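Local structure of cycloalternan-forming enzyme (Listeria monocytogenes serovar 1/2a, 5F7U) at residues Y696-N700 against L812-N818; Y645-A650 against T690-Y694; T807-Q811 against L899-N903. The protein is a multidomain enzyme of glycoside hydrolase family 31, built round a (beta/alpha)8 barrel with beta-rich domains before and after it and a carbohydrate-binding module. The protein carries 1 engineered substitution. All blocks are in the same frame, centred on the assembly; numbering follows the deposited sequence.

Interaction 1 (Y696-N700 against L812-N818); sequences YTRMN and LGQNVGN
How an irregular loop can dock onto a helix end is well illustrated where 812-818, lacking helix or strand, runs along one side of 696-700, the last turn of helix 687-700. Register is set by the CA pairs Thr697-Gly813 (4.2 Å) and Met699-Val816 (6.8 Å). Leu812 has an extended backbone and touches the side chain of Asn700 (CB to Leu812 CD2 4.2 Å). At Gly813 phi/psi is 91/19, a left-handed conformation in which a CB would strike the preceding carbonyl O; its N donates to Asn700 OD1 at 2.8 Å, and its O lies 3.4 Å from Tyr696 CD2 at the ring edge. Gln814, extended again, accepts at its O from Asn700 ND2 (chi1 m; 3.0 Å), while its own N makes a weak bond to Asn700 OD1 (3.4 Å). Asn815 (chi1 t) lays CB over the Tyr696 ring face, 3.5 Å from the centroid and 4° off the normal, a CH-pi contact; its OD1 accepts from Gly817 N (2.9 Å), closing an Asx turn. Val816 CG2 meets Met699 CB at 3.9 Å, and Val816 N donates to a water at 2.9 Å that lies 2.8 Å from both Tyr696 O and Gln814 O. Gly817, at 80/-169, and Asn818 pass Met699 CE, which is 3.6 Å from Gly817 O. Asn700 ND2 also donates to Asn805 O, and Tyr696 OH binds Asp391 O. One amide thus reads loop backbone through donor and acceptor, joining barrel helix 687-700 to the beta domain that begins with strand 801-806 by hydrogen bonds to main-chain groups, with aromatic and apolar contacts alongside.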
ATOM      1  N   TYR A 696     -12.532  -9.477 -16.018  1.00 14.51           N
ATOM      2  CA  TYR A 696     -13.685 -10.322 -15.645  1.00 14.54           C
ATOM      3  C   TYR A 696     -13.381 -11.141 -14.404  1.00 14.06           C
ATOM      4  O   TYR A 696     -14.244 -11.290 -13.534  1.00 14.19           O
ATOM      5  CB  TYR A 696     -14.148 -11.237 -16.786  1.00 14.91           C
ATOM      6  CG  TYR A 696     -14.492 -10.547 -18.103  1.00 15.28           C
ATOM      7  CD1 TYR A 696     -14.814  -9.176 -18.165  1.00 15.39           C
ATOM      8  CD2 TYR A 696     -14.548 -11.294 -19.284  1.00 15.87           C
ATOM      9  CE1 TYR A 696     -15.123  -8.559 -19.379  1.00 15.81           C
ATOM     10  CE2 TYR A 696     -14.857 -10.696 -20.498  1.00 16.17           C
ATOM     11  CZ  TYR A 696     -15.141  -9.334 -20.538  1.00 16.40           C
ATOM     12  OH  TYR A 696     -15.438  -8.771 -21.753  1.00 17.06           O
ATOM     13  N   THR A 697     -12.153 -11.650 -14.305  1.00 13.97           N
ATOM     14  CA  THR A 697     -11.741 -12.355 -13.083  1.00 13.82           C
ATOM     15  C   THR A 697     -11.896 -11.464 -11.848  1.00 13.53           C
ATOM     16  O   THR A 697     -12.423 -11.915 -10.807  1.00 13.21           O
ATOM     17  CB  THR A 697     -10.311 -12.954 -13.190  1.00 13.80           C
ATOM     18  OG1 THR A 697     -10.311 -13.919 -14.248  1.00 14.54           O
ATOM     19  CG2 THR A 697      -9.929 -13.678 -11.909  1.00 13.73           C
ATOM     20  N   ARG A 698     -11.447 -10.206 -11.961  1.00 13.41           N
ATOM     21  CA  ARG A 698     -11.575  -9.266 -10.855  1.00 13.40           C
ATOM     22  C   ARG A 698     -13.056  -9.067 -10.496  1.00 13.87           C
ATOM     23  O   ARG A 698     -13.412  -9.060  -9.313  1.00 13.88           O
ATOM     24  CB  ARG A 698     -10.884  -7.919 -11.168  1.00 13.30           C
ATOM     25  CG  ARG A 698     -10.941  -6.939 -10.004  1.00 13.21           C
ATOM     26  CD  ARG A 698     -10.479  -5.548 -10.428  1.00 13.32           C
ATOM     27  NE  ARG A 698     -10.476  -4.602  -9.316  1.00 13.26           N
ATOM     28  CZ  ARG A 698      -9.536  -4.547  -8.371  1.00 13.30           C
ATOM     29  NH1 ARG A 698      -8.512  -5.401  -8.348  1.00 12.89           N
ATOM     30  NH2 ARG A 698      -9.632  -3.635  -7.416  1.00 13.17           N
ATOM     31  N   MET A 699     -13.911  -8.944 -11.508  1.00 14.37           N
ATOM     32  CA  MET A 699     -15.329  -8.823 -11.240  1.00 15.11           C
ATOM     33  C   MET A 699     -15.915 -10.100 -10.622  1.00 15.08           C
ATOM     34  O   MET A 699     -16.768 -10.016  -9.736  1.00 14.87           O
ATOM     35  CB  MET A 699     -16.109  -8.325 -12.459  1.00 15.87           C
ATOM     36  CG  MET A 699     -15.666  -6.930 -12.925  1.00 16.25           C
ATOM     37  SD  MET A 699     -15.618  -5.628 -11.670  1.00 16.94           S
ATOM     38  CE  MET A 699     -17.364  -5.247 -11.533  1.00 17.55           C
ATOM     39  N   ASN A 700     -15.412 -11.265 -11.038  1.00 14.98           N
ATOM     40  CA  ASN A 700     -15.829 -12.545 -10.411  1.00 15.70           C
ATOM     41  C   ASN A 700     -15.423 -12.579  -8.931  1.00 15.56           C
ATOM     42  O   ASN A 700     -16.137 -13.118  -8.086  1.00 16.06           O
ATOM     43  CB  ASN A 700     -15.202 -13.772 -11.097  1.00 15.56           C
ATOM     44  CG  ASN A 700     -15.616 -13.952 -12.552  1.00 16.36           C
ATOM     45  OD1 ASN A 700     -14.773 -14.319 -13.379  1.00 16.41           O
ATOM     46  ND2 ASN A 700     -16.893 -13.730 -12.879  1.00 16.59           N
ATOM     47  N   LEU A 812     -13.724 -18.861 -13.807  1.00 18.91           N
ATOM     48  CA  LEU A 812     -13.078 -17.562 -13.608  1.00 18.44           C
ATOM     49  C   LEU A 812     -12.814 -16.917 -14.967  1.00 18.22           C
ATOM     50  O   LEU A 812     -12.490 -17.604 -15.930  1.00 18.84           O
ATOM     51  CB  LEU A 812     -11.774 -17.722 -12.825  1.00 18.58           C
ATOM     52  CG  LEU A 812     -11.940 -18.122 -11.361  1.00 19.09           C
ATOM     53  CD1 LEU A 812     -10.575 -18.483 -10.793  1.00 19.98           C
ATOM     54  CD2 LEU A 812     -12.604 -17.014 -10.549  1.00 19.39           C
ATOM     55  N   GLY A 813     -12.997 -15.607 -15.052  1.00 17.83           N
ATOM     56  CA  GLY A 813     -12.746 -14.885 -16.297  1.00 17.79           C
ATOM     57  C   GLY A 813     -13.936 -14.752 -17.239  1.00 18.64           C
ATOM     58  O   GLY A 813     -13.753 -14.485 -18.421  1.00 18.61           O
ATOM     59  N   GLN A 814     -15.150 -14.936 -16.710  1.00 18.68           N
ATOM     60  CA  GLN A 814     -16.381 -14.777 -17.486  1.00 19.33           C
ATOM     61  C   GLN A 814     -17.146 -13.558 -16.992  1.00 19.26           C
ATOM     62  O   GLN A 814     -17.341 -13.388 -15.785  1.00 19.04           O
ATOM     63  CB  GLN A 814     -17.231 -16.056 -17.414  1.00 20.16           C
ATOM     64  CG  GLN A 814     -16.471 -17.255 -17.954  1.00 20.39           C
ATOM     65  CD  GLN A 814     -17.243 -18.543 -17.880  1.00 20.87           C
ATOM     66  OE1 GLN A 814     -17.922 -18.828 -16.884  1.00 20.51           O
ATOM     67  NE2 GLN A 814     -17.134 -19.344 -18.937  1.00 21.98           N
ATOM     68  N   ASN A 815     -17.563 -12.720 -17.937  1.00 19.52           N
ATOM     69  CA  ASN A 815     -18.083 -11.372 -17.676  1.00 19.68           C
ATOM     70  C   ASN A 815     -19.428 -11.364 -16.944  1.00 20.33           C
ATOM     71  O   ASN A 815     -20.440 -11.803 -17.496  1.00 20.59           O
ATOM     72  CB  ASN A 815     -18.200 -10.629 -19.015  1.00 20.25           C
ATOM     73  CG  ASN A 815     -18.507  -9.149 -18.861  1.00 20.28           C
ATOM     74  OD1 ASN A 815     -18.490  -8.599 -17.767  1.00 19.88           O
ATOM     75  ND2 ASN A 815     -18.773  -8.496 -19.980  1.00 20.99           N
ATOM     76  N   VAL A 816     -19.426 -10.857 -15.711  1.00 20.23           N
ATOM     77  CA  VAL A 816     -20.675 -10.647 -14.943  1.00 21.08           C
ATOM     78  C   VAL A 816     -21.192  -9.201 -14.985  1.00 21.82           C
ATOM     79  O   VAL A 816     -22.193  -8.862 -14.343  1.00 22.47           O
ATOM     80  CB  VAL A 816     -20.532 -11.110 -13.464  1.00 20.51           C
ATOM     81  CG1 VAL A 816     -20.402 -12.615 -13.401  1.00 20.33           C
ATOM     82  CG2 VAL A 816     -19.365 -10.417 -12.753  1.00 19.82           C
ATOM     83  N   GLY A 817     -20.493  -8.341 -15.719  1.00 21.82           N
ATOM     84  CA  GLY A 817     -20.941  -6.961 -15.916  1.00 22.38           C
ATOM     85  C   GLY A 817     -20.587  -6.124 -14.698  1.00 22.21           C
ATOM     86  O   GLY A 817     -19.830  -6.565 -13.831  1.00 21.84           O
ATOM     87  N   ASN A 818     -21.130  -4.919 -14.637  1.00 22.58           N
ATOM     88  CA  ASN A 818     -20.803  -3.988 -13.560  1.00 22.78           C
ATOM     89  C   ASN A 818     -22.017  -3.518 -12.761  1.00 24.18           C
ATOM     90  O   ASN A 818     -21.961  -2.469 -12.127  1.00 24.03           O
ATOM     91  CB  ASN A 818     -19.977  -2.784 -14.086  1.00 22.28           C
ATOM     92  CG  ASN A 818     -20.747  -1.905 -15.060  1.00 22.68           C
ATOM     93  OD1 ASN A 818     -21.928  -2.145 -15.360  1.00 23.12           O
ATOM     94  ND2 ASN A 818     -20.082  -0.878 -15.567  1.00 22.24           N
TER
HETATM   95  O   HOH W   1     -16.784 -10.890 -14.613  1.00 26.30           O

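Interaction 2 (Y645-A650 against T690-Y694); sequences YKRATA and TFQKY
Neighbouring helices of a (beta/alpha)8 barrel run nearly parallel, and the pair formed by 645-650 and 690-694 is a clear example. The first segment lies on helix 642-653, between barrel strands 628-631 and 657-660; the second belongs to helix 687-700, which follows the last strand. Both have regular helical backbones, and their segment axes approach to 9.5 Å with an angle of 8° between directions. CA atoms pair as Lys646 with Thr690 (6.9 Å), Thr649 with Phe691 (6.3 Å) and Ala650 with Tyr694 (5.7 Å).

Aromatic packing dominates. Tyr694 (chi1 m) presents a ring face to Ala650, whose CB stands 3.7 Å from the centroid and 8° off the normal, a CH-pi contact. Tyr645 and Phe691, both chi1 t, bring their rings together, with Tyr645 CE2 3.8 Å from Phe691 CD2 and Tyr645 OH 3.6 Å from Phe691 CE2. Van der Waals contacts fill the space between: Thr649 CG2 lies 3.9 Å from Tyr694 CB, and Thr649 OG1 lies 3.5 Å from Phe691 CD2. The outstretched Lys646 passes Thr690, CE to OG1 3.7 Å.

Polar groups are satisfied within a helix or by third parties. Thr649 OG1 donates to Tyr645 O at 2.7 Å, one turn back. Asp790 takes a salt bridge from Lys646 and a hydrogen bond from Thr690, and its carbonyl binds Tyr694 OH; Tyr645 OH bonds to Arg673 O. With no hydrogen bond between the segments themselves, the buried seam is held by shape and ring contacts, while Asp790 bridges the two helices through their polar ends.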
ATOM      1  N   TYR A 645       2.200  -4.511 -21.092  1.00 13.92           N
ATOM      2  CA  TYR A 645       0.793  -4.199 -20.898  1.00 13.66           C
ATOM      3  C   TYR A 645       0.062  -5.415 -20.287  1.00 13.60           C
ATOM      4  O   TYR A 645      -0.719  -5.254 -19.349  1.00 13.39           O
ATOM      5  CB  TYR A 645       0.140  -3.733 -22.198  1.00 13.88           C
ATOM      6  CG  TYR A 645      -1.235  -3.144 -21.951  1.00 13.65           C
ATOM      7  CD1 TYR A 645      -1.374  -1.802 -21.588  1.00 13.56           C
ATOM      8  CD2 TYR A 645      -2.391  -3.942 -22.045  1.00 13.70           C
ATOM      9  CE1 TYR A 645      -2.616  -1.258 -21.344  1.00 13.61           C
ATOM     10  CE2 TYR A 645      -3.643  -3.401 -21.791  1.00 13.77           C
ATOM     11  CZ  TYR A 645      -3.742  -2.062 -21.436  1.00 13.75           C
ATOM     12  OH  TYR A 645      -4.976  -1.503 -21.190  1.00 13.75           O
ATOM     13  N   LYS A 646       0.341  -6.608 -20.812  1.00 13.89           N
ATOM     14  CA  LYS A 646      -0.313  -7.842 -20.352  1.00 14.17           C
ATOM     15  C   LYS A 646       0.100  -8.208 -18.925  1.00 13.96           C
ATOM     16  O   LYS A 646      -0.746  -8.596 -18.098  1.00 13.94           O
ATOM     17  CB  LYS A 646      -0.016  -9.007 -21.319  1.00 14.55           C
ATOM     18  CG  LYS A 646      -0.791  -8.926 -22.620  1.00 15.23           C
ATOM     19  CD  LYS A 646      -0.492 -10.164 -23.449  1.00 15.91           C
ATOM     20  CE  LYS A 646      -1.399 -10.279 -24.672  1.00 16.48           C
ATOM     21  NZ  LYS A 646      -1.053 -11.568 -25.347  1.00 17.54           N
ATOM     22  N   ARG A 647       1.393  -8.057 -18.621  1.00 13.85           N
ATOM     23  CA  ARG A 647       1.906  -8.356 -17.273  1.00 13.50           C
ATOM     24  C   ARG A 647       1.332  -7.413 -16.234  1.00 13.33           C
ATOM     25  O   ARG A 647       0.939  -7.848 -15.144  1.00 13.13           O
ATOM     26  CB  ARG A 647       3.444  -8.322 -17.238  1.00 13.41           C
ATOM     27  CG  ARG A 647       4.134  -9.388 -18.080  1.00 13.65           C
ATOM     28  CD  ARG A 647       3.711 -10.795 -17.653  1.00 13.85           C
ATOM     29  NE  ARG A 647       4.591 -11.850 -18.149  1.00 14.09           N
ATOM     30  CZ  ARG A 647       4.307 -13.142 -18.080  1.00 14.49           C
ATOM     31  NH1 ARG A 647       3.181 -13.549 -17.483  1.00 14.45           N
ATOM     32  NH2 ARG A 647       5.166 -14.020 -18.570  1.00 14.74           N
ATOM     33  N   ALA A 648       1.269  -6.130 -16.588  1.00 13.21           N
ATOM     34  CA  ALA A 648       0.739  -5.091 -15.724  1.00 13.37           C
ATOM     35  C   ALA A 648      -0.767  -5.274 -15.511  1.00 13.65           C
ATOM     36  O   ALA A 648      -1.240  -5.142 -14.382  1.00 13.61           O
ATOM     37  CB  ALA A 648       1.030  -3.727 -16.319  1.00 13.65           C
ATOM     38  N   THR A 649      -1.490  -5.592 -16.584  1.00 14.01           N
ATOM     39  CA  THR A 649      -2.930  -5.863 -16.517  1.00 14.55           C
ATOM     40  C   THR A 649      -3.234  -6.935 -15.475  1.00 14.37           C
ATOM     41  O   THR A 649      -4.109  -6.738 -14.630  1.00 13.96           O
ATOM     42  CB  THR A 649      -3.464  -6.326 -17.879  1.00 15.49           C
ATOM     43  OG1 THR A 649      -3.405  -5.246 -18.804  1.00 15.89           O
ATOM     44  CG2 THR A 649      -4.897  -6.861 -17.786  1.00 16.20           C
ATOM     45  N   ALA A 650      -2.509  -8.050 -15.536  1.00 14.58           N
ATOM     46  CA  ALA A 650      -2.763  -9.190 -14.659  1.00 14.74           C
ATOM     47  C   ALA A 650      -2.542  -8.794 -13.195  1.00 14.60           C
ATOM     48  O   ALA A 650      -3.372  -9.095 -12.323  1.00 14.22           O
ATOM     49  CB  ALA A 650      -1.847 -10.344 -15.029  1.00 15.08           C
ATOM     50  N   THR A 690      -6.895 -10.955 -23.264  1.00 17.38           N
ATOM     51  CA  THR A 690      -6.121 -11.065 -22.026  1.00 17.17           C
ATOM     52  C   THR A 690      -6.592 -10.039 -20.992  1.00 16.41           C
ATOM     53  O   THR A 690      -6.812 -10.383 -19.816  1.00 16.27           O
ATOM     54  CB  THR A 690      -4.605 -10.980 -22.309  1.00 17.23           C
ATOM     55  OG1 THR A 690      -4.264 -12.066 -23.176  1.00 18.30           O
ATOM     56  CG2 THR A 690      -3.803 -11.099 -21.023  1.00 17.25           C
ATOM     57  N   PHE A 691      -6.787  -8.796 -21.429  1.00 16.20           N
ATOM     58  CA  PHE A 691      -7.342  -7.762 -20.544  1.00 15.81           C
ATOM     59  C   PHE A 691      -8.726  -8.167 -20.006  1.00 16.07           C
ATOM     60  O   PHE A 691      -8.988  -8.058 -18.814  1.00 15.56           O
ATOM     61  CB  PHE A 691      -7.423  -6.394 -21.234  1.00 15.92           C
ATOM     62  CG  PHE A 691      -7.731  -5.261 -20.297  1.00 15.57           C
ATOM     63  CD1 PHE A 691      -9.052  -4.949 -19.954  1.00 15.64           C
ATOM     64  CD2 PHE A 691      -6.698  -4.487 -19.765  1.00 15.21           C
ATOM     65  CE1 PHE A 691      -9.333  -3.898 -19.081  1.00 15.55           C
ATOM     66  CE2 PHE A 691      -6.964  -3.442 -18.892  1.00 15.15           C
ATOM     67  CZ  PHE A 691      -8.291  -3.131 -18.556  1.00 15.35           C
ATOM     68  N   GLN A 692      -9.608  -8.600 -20.904  1.00 16.67           N
ATOM     69  CA  GLN A 692     -10.941  -9.072 -20.520  1.00 17.46           C
ATOM     70  C   GLN A 692     -10.869 -10.205 -19.506  1.00 17.75           C
ATOM     71  O   GLN A 692     -11.594 -10.182 -18.505  1.00 17.53           O
ATOM     72  CB  GLN A 692     -11.715  -9.527 -21.757  1.00 18.00           C
ATOM     73  CG  GLN A 692     -12.153  -8.383 -22.660  1.00 18.35           C
ATOM     74  CD  GLN A 692     -12.676  -8.873 -23.994  1.00 18.90           C
ATOM     75  OE1 GLN A 692     -12.412 -10.003 -24.397  1.00 19.50           O
ATOM     76  NE2 GLN A 692     -13.437  -8.021 -24.697  1.00 19.39           N
ATOM     77  N   LYS A 693      -9.976 -11.172 -19.727  1.00 18.13           N
ATOM     78  CA  LYS A 693      -9.840 -12.294 -18.789  1.00 18.62           C
ATOM     79  C   LYS A 693      -9.582 -11.762 -17.384  1.00 17.57           C
ATOM     80  O   LYS A 693     -10.247 -12.168 -16.436  1.00 17.24           O
ATOM     81  CB  LYS A 693      -8.737 -13.255 -19.214  1.00 20.07           C
ATOM     82  CG  LYS A 693      -8.493 -14.383 -18.207  1.00 22.01           C
ATOM     83  CD  LYS A 693      -7.565 -15.481 -18.724  1.00 24.12           C
ATOM     84  CE  LYS A 693      -6.094 -15.078 -18.629  1.00 25.12           C
ATOM     85  NZ  LYS A 693      -5.171 -16.252 -18.759  1.00 27.43           N
ATOM     86  N   TYR A 694      -8.610 -10.862 -17.257  1.00 15.72           N
ATOM     87  CA  TYR A 694      -8.245 -10.339 -15.940  1.00 15.17           C
ATOM     88  C   TYR A 694      -9.290  -9.409 -15.335  1.00 14.71           C
ATOM     89  O   TYR A 694      -9.595  -9.532 -14.151  1.00 14.22           O
ATOM     90  CB  TYR A 694      -6.830  -9.735 -15.953  1.00 15.41           C
ATOM     91  CG  TYR A 694      -5.854 -10.860 -16.030  1.00 15.89           C
ATOM     92  CD1 TYR A 694      -5.673 -11.711 -14.938  1.00 16.13           C
ATOM     93  CD2 TYR A 694      -5.197 -11.157 -17.222  1.00 16.78           C
ATOM     94  CE1 TYR A 694      -4.839 -12.817 -15.020  1.00 16.61           C
ATOM     95  CE2 TYR A 694      -4.348 -12.265 -17.317  1.00 17.09           C
ATOM     96  CZ  TYR A 694      -4.180 -13.082 -16.214  1.00 17.06           C
ATOM     97  OH  TYR A 694      -3.350 -14.184 -16.298  1.00 17.99           O
TER

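Interaction 3 (T807-Q811 against L899-N903); sequences TDGYQ and LDAFN
This is a turn-on-helix contact, partly buried, in the beta-rich region that follows the barrel: 807-811, in the loop after edge strand 801-806, packs against the short helix 899-904. Residues Thr807 to Tyr810 form a type I beta turn, with Tyr810 N bonded to Thr807 O at 3.0 Å; Tyr810 then takes a left-handed backbone (59/22). Across the contact, the CA atoms of Asp808 and Asn903 lie 6.5 Å apart, and those of Gly809 and Leu899 7.8 Å.

A single direct hydrogen bond joins the segments, from Asn903 ND2 (chi1 m) to Asp808 O at 3.0 Å. A water adds an indirect link, lying 2.7 Å from Tyr810 OH and donating to Asn903 OD1 at 2.8 Å. The apolar contacts centre on Tyr810 (chi1 m). Leu899 CD1 reaches Tyr810 CD2 at 4.0 Å, and Phe902 (chi1 t) turns its edge toward the Tyr810 face in an offset edge-to-face pair, centroids 5.7 Å apart and planes at 71°. Leu899 CD2 also touches the turn backbone, 3.7 Å from Gly809 O. Tyr810 OH bonds to Thr875, and its ring meets Tyr919, so the side chain rests on the mixed sheet.

Within the turn, Thr807 OG1 accepts from Gly809 N at 2.9 Å, so an ST turn is superposed on the type I turn, and an aromatic at its last position packs between helix and sheet.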
ATOM      1  N   THR A 807     -20.986 -16.231 -13.729  1.00 19.27           N
ATOM      2  CA  THR A 807     -22.033 -16.426 -14.747  1.00 20.09           C
ATOM      3  C   THR A 807     -22.515 -17.878 -14.668  1.00 20.86           C
ATOM      4  O   THR A 807     -21.973 -18.676 -13.895  1.00 20.49           O
ATOM      5  CB  THR A 807     -21.497 -16.206 -16.170  1.00 20.11           C
ATOM      6  OG1 THR A 807     -20.577 -17.258 -16.494  1.00 19.64           O
ATOM      7  CG2 THR A 807     -20.816 -14.846 -16.300  1.00 19.56           C
ATOM      8  N   ASP A 808     -23.498 -18.240 -15.495  1.00 22.14           N
ATOM      9  CA  ASP A 808     -23.884 -19.644 -15.624  1.00 23.21           C
ATOM     10  C   ASP A 808     -22.769 -20.559 -16.155  1.00 22.93           C
ATOM     11  O   ASP A 808     -22.922 -21.786 -16.162  1.00 23.31           O
ATOM     12  CB  ASP A 808     -25.118 -19.782 -16.526  1.00 24.97           C
ATOM     13  CG  ASP A 808     -26.403 -19.399 -15.822  1.00 26.23           C
ATOM     14  OD1 ASP A 808     -26.380 -19.047 -14.627  1.00 26.17           O
ATOM     15  OD2 ASP A 808     -27.463 -19.463 -16.473  1.00 27.46           O
ATOM     16  N   GLY A 809     -21.681 -19.972 -16.643  1.00 22.35           N
ATOM     17  CA  GLY A 809     -20.517 -20.735 -17.087  1.00 22.05           C
ATOM     18  C   GLY A 809     -19.654 -21.221 -15.930  1.00 21.52           C
ATOM     19  O   GLY A 809     -18.930 -22.209 -16.057  1.00 21.52           O
ATOM     20  N   TYR A 810     -19.715 -20.514 -14.802  1.00 20.92           N
ATOM     21  CA  TYR A 810     -19.035 -20.909 -13.562  1.00 20.22           C
ATOM     22  C   TYR A 810     -17.494 -21.051 -13.654  1.00 20.10           C
ATOM     23  O   TYR A 810     -16.884 -21.751 -12.846  1.00 19.86           O
ATOM     24  CB  TYR A 810     -19.685 -22.192 -12.994  1.00 20.33           C
ATOM     25  CG  TYR A 810     -20.987 -21.946 -12.261  1.00 20.31           C
ATOM     26  CD1 TYR A 810     -20.988 -21.394 -10.971  1.00 19.77           C
ATOM     27  CD2 TYR A 810     -22.214 -22.268 -12.839  1.00 20.60           C
ATOM     28  CE1 TYR A 810     -22.170 -21.172 -10.284  1.00 19.96           C
ATOM     29  CE2 TYR A 810     -23.407 -22.054 -12.152  1.00 21.07           C
ATOM     30  CZ  TYR A 810     -23.376 -21.508 -10.876  1.00 20.63           C
ATOM     31  OH  TYR A 810     -24.562 -21.299 -10.201  1.00 21.16           O
ATOM     32  N   GLN A 811     -16.881 -20.395 -14.634  1.00 20.30           N
ATOM     33  CA  GLN A 811     -15.418 -20.354 -14.706  1.00 20.62           C
ATOM     34  C   GLN A 811     -14.923 -18.951 -14.378  1.00 19.54           C
ATOM     35  O   GLN A 811     -15.612 -17.978 -14.661  1.00 19.03           O
ATOM     36  CB  GLN A 811     -14.922 -20.752 -16.096  1.00 22.45           C
ATOM     37  CG  GLN A 811     -15.356 -22.173 -16.520  1.00 25.12           C
ATOM     38  CD  GLN A 811     -14.570 -23.277 -15.813  1.00 27.08           C
ATOM     39  OE1 GLN A 811     -13.347 -23.205 -15.728  1.00 29.54           O
ATOM     40  NE2 GLN A 811     -15.268 -24.316 -15.307  1.00 28.39           N
ATOM     41  N   LEU A 899     -23.803 -29.140 -16.846  1.00 32.94           N
ATOM     42  CA  LEU A 899     -23.905 -27.752 -16.419  1.00 31.54           C
ATOM     43  C   LEU A 899     -25.278 -27.117 -16.721  1.00 31.06           C
ATOM     44  O   LEU A 899     -25.799 -26.371 -15.891  1.00 30.18           O
ATOM     45  CB  LEU A 899     -22.746 -26.929 -16.993  1.00 32.55           C
ATOM     46  CG  LEU A 899     -22.436 -25.590 -16.323  1.00 32.27           C
ATOM     47  CD1 LEU A 899     -22.346 -25.734 -14.811  1.00 30.97           C
ATOM     48  CD2 LEU A 899     -21.156 -24.992 -16.892  1.00 34.25           C
ATOM     49  N   ASP A 900     -25.869 -27.447 -17.877  1.00 32.62           N
ATOM     50  CA  ASP A 900     -27.228 -26.998 -18.243  1.00 33.18           C
ATOM     51  C   ASP A 900     -28.282 -27.386 -17.206  1.00 31.50           C
ATOM     52  O   ASP A 900     -29.066 -26.538 -16.775  1.00 31.29           O
ATOM     53  CB  ASP A 900     -27.654 -27.543 -19.621  1.00 36.23           C
ATOM     54  CG  ASP A 900     -27.025 -26.788 -20.786  1.00 38.85           C
ATOM     55  OD1 ASP A 900     -26.237 -25.837 -20.564  1.00 39.08           O
ATOM     56  OD2 ASP A 900     -27.318 -27.155 -21.944  1.00 41.67           O
ATOM     57  N   ALA A 901     -28.275 -28.662 -16.813  1.00 30.87           N
ATOM     58  CA  ALA A 901     -29.219 -29.211 -15.838  1.00 29.96           C
ATOM     59  C   ALA A 901     -29.020 -28.550 -14.483  1.00 27.74           C
ATOM     60  O   ALA A 901     -29.994 -28.193 -13.806  1.00 27.96           O
ATOM     61  CB  ALA A 901     -29.052 -30.725 -15.727  1.00 30.74           C
ATOM     62  N   PHE A 902     -27.752 -28.371 -14.112  1.00 26.23           N
ATOM     63  CA  PHE A 902     -27.384 -27.666 -12.888  1.00 24.41           C
ATOM     64  C   PHE A 902     -27.941 -26.256 -12.835  1.00 24.42           C
ATOM     65  O   PHE A 902     -28.468 -25.838 -11.798  1.00 23.83           O
ATOM     66  CB  PHE A 902     -25.864 -27.629 -12.696  1.00 23.80           C
ATOM     67  CG  PHE A 902     -25.450 -27.006 -11.395  1.00 23.03           C
ATOM     68  CD1 PHE A 902     -25.584 -27.717 -10.199  1.00 22.21           C
ATOM     69  CD2 PHE A 902     -24.956 -25.694 -11.351  1.00 23.20           C
ATOM     70  CE1 PHE A 902     -25.212 -27.145  -8.991  1.00 22.32           C
ATOM     71  CE2 PHE A 902     -24.610 -25.113 -10.144  1.00 23.23           C
ATOM     72  CZ  PHE A 902     -24.726 -25.836  -8.962  1.00 22.73           C
ATOM     73  N   ASN A 903     -27.802 -25.528 -13.941  1.00 25.41           N
ATOM     74  CA  ASN A 903     -28.305 -24.163 -14.028  1.00 26.44           C
ATOM     75  C   ASN A 903     -29.837 -24.092 -13.899  1.00 27.80           C
ATOM     76  O   ASN A 903     -30.366 -23.207 -13.219  1.00 28.00           O
ATOM     77  CB  ASN A 903     -27.781 -23.490 -15.295  1.00 27.59           C
ATOM     78  CG  ASN A 903     -26.329 -23.031 -15.147  1.00 27.70           C
ATOM     79  OD1 ASN A 903     -25.949 -22.510 -14.107  1.00 27.45           O
ATOM     80  ND2 ASN A 903     -25.524 -23.226 -16.181  1.00 27.90           N
TER
HETATM   81  O   HOH W   2     -26.882 -21.652 -11.575  1.00 26.02           O

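Followed from the N terminus, the chain first closes interaction 2, where only 39 residues separate its segments on neighbouring barrel helices. Two residues after 690-694, still on helix 687-700, interaction 1 opens, so that one helix faces its barrel neighbour and then a loop of a beta domain further along the chain. The long excursion that follows, rich in strand, brings the chain back at 807-811 and, immediately after, at 812-818. Interactions 1 and 3 therefore cross: 807-811 opens interaction 3 before 812-818 closes interaction 1, and Gln814 touches Thr807 and Gly809 between them. Interaction 3 closes last, at 899-903, tying one continuous loop both to the barrel and to its own domain's helix.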